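Local coordinates for protein cleavage and polyadenylation specificity factor 100 KD subunit (Methanosarcina mazei, PDB 2XR1) that probably terminates transcription as a zinc-dependent nuclease, cutting nascent RNA at the RNA polymerase exit channel and degrading the released transcript from its 5' end, at residues 405-408 / 409-412. Residues are numbered along the deposited sequence; the frame is centred on the assembly and turned at random.
Sequences KNTI and ERGG
Gly411 N donates to Ile408 O at 2.7 Å, well out of the carbonyl plane but nearly straight at hydrogen (162°). With the weak bond from Gly412 N to Thr407 O (2.9 Å), it forms a Schellman motif that ends the helix. Glycine suits position 411, where phi is positive (85°). At 412, having no side chain leaves the backbone close beside Thr407 CG2. Just before the cap the i to i-4 pattern still holds, Glu409 N meeting Lys405 O at 2.9 Å and Arg410 N meeting Asn406 O at 3.2 Å.

The Lys405 and Glu409 side chains run alongside each other, but NZ and OE2 stay 4.1 Å apart, too far for a salt bridge; the lysine's CG, CD and CE lie against Glu409 OE2. Arg410 CG sits between the backbone N and the carbonyl carbon (chi1 86°), and from there the extended chain runs back along the last turn, so that Thr407 CA lies over one guanidinium face, 3.7 Å from its plane and toward the rim. NH2 then forms a salt bridge with Glu573, on strand 573-576. Threonine fits the buried side: OG1 bonds to Val403 O and to Thr533 OG1, on strand 533-536.

The cap thus ends helix 393-409 and lets the chain turn into strand 414-417, an inner strand of the beta-CASP region's six-stranded parallel sheet.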
# COMPACT_ATOMS: atom_id res chain seq x y z
N LYS B 405 28.68 6.40 -42.98
CA LYS B 405 29.48 6.47 -44.20
C LYS B 405 28.94 7.53 -45.12
O LYS B 405 29.69 8.40 -45.58
CB LYS B 405 29.47 5.15 -44.95
CG LYS B 405 30.41 5.09 -46.12
CD LYS B 405 29.87 4.11 -47.15
CE LYS B 405 30.96 3.33 -47.83
NZ LYS B 405 30.38 2.43 -48.85
N ASN B 406 27.65 7.46 -45.39
CA ASN B 406 27.03 8.38 -46.32
C ASN B 406 27.16 9.80 -45.78
O ASN B 406 27.59 10.68 -46.52
CB ASN B 406 25.56 8.02 -46.63
CG ASN B 406 25.41 6.69 -47.42
OD1 ASN B 406 26.31 6.27 -48.16
ND2 ASN B 406 24.25 6.03 -47.26
N THR B 407 26.88 10.03 -44.50
CA THR B 407 27.02 11.38 -43.94
C THR B 407 28.43 11.94 -44.12
O THR B 407 28.58 13.12 -44.39
CB THR B 407 26.73 11.45 -42.43
OG1 THR B 407 25.37 11.13 -42.15
CG2 THR B 407 27.01 12.85 -41.93
N ILE B 408 29.45 11.12 -43.95
CA ILE B 408 30.82 11.64 -44.01
C ILE B 408 31.23 11.88 -45.45
O ILE B 408 31.76 12.94 -45.79
CB ILE B 408 31.82 10.69 -43.33
CG1 ILE B 408 31.61 10.66 -41.81
CG2 ILE B 408 33.24 11.13 -43.63
CD1 ILE B 408 31.29 11.98 -41.20
N GLU B 409 30.98 10.90 -46.31
CA GLU B 409 31.40 10.99 -47.68
C GLU B 409 30.80 12.21 -48.38
O GLU B 409 31.36 12.68 -49.38
CB GLU B 409 31.04 9.71 -48.43
CG GLU B 409 32.09 8.62 -48.33
CD GLU B 409 31.81 7.48 -49.28
OE1 GLU B 409 31.70 7.71 -50.51
OE2 GLU B 409 31.69 6.33 -48.81
N ARG B 410 29.68 12.72 -47.88
CA ARG B 410 29.08 13.93 -48.43
C ARG B 410 29.38 15.19 -47.59
O ARG B 410 28.73 16.23 -47.77
CB ARG B 410 27.57 13.73 -48.64
CG ARG B 410 26.71 14.01 -47.42
CD ARG B 410 25.41 13.22 -47.43
NE ARG B 410 24.47 13.70 -46.43
CZ ARG B 410 23.67 12.94 -45.70
NH1 ARG B 410 23.70 11.61 -45.81
NH2 ARG B 410 22.84 13.50 -44.82
N GLY B 411 30.35 15.11 -46.69
CA GLY B 411 30.85 16.28 -45.96
C GLY B 411 30.11 16.70 -44.70
O GLY B 411 30.45 17.69 -44.07
N GLY B 412 29.09 15.96 -44.33
CA GLY B 412 28.36 16.24 -43.11
C GLY B 412 28.96 15.54 -41.91
O GLY B 412 29.82 14.66 -42.04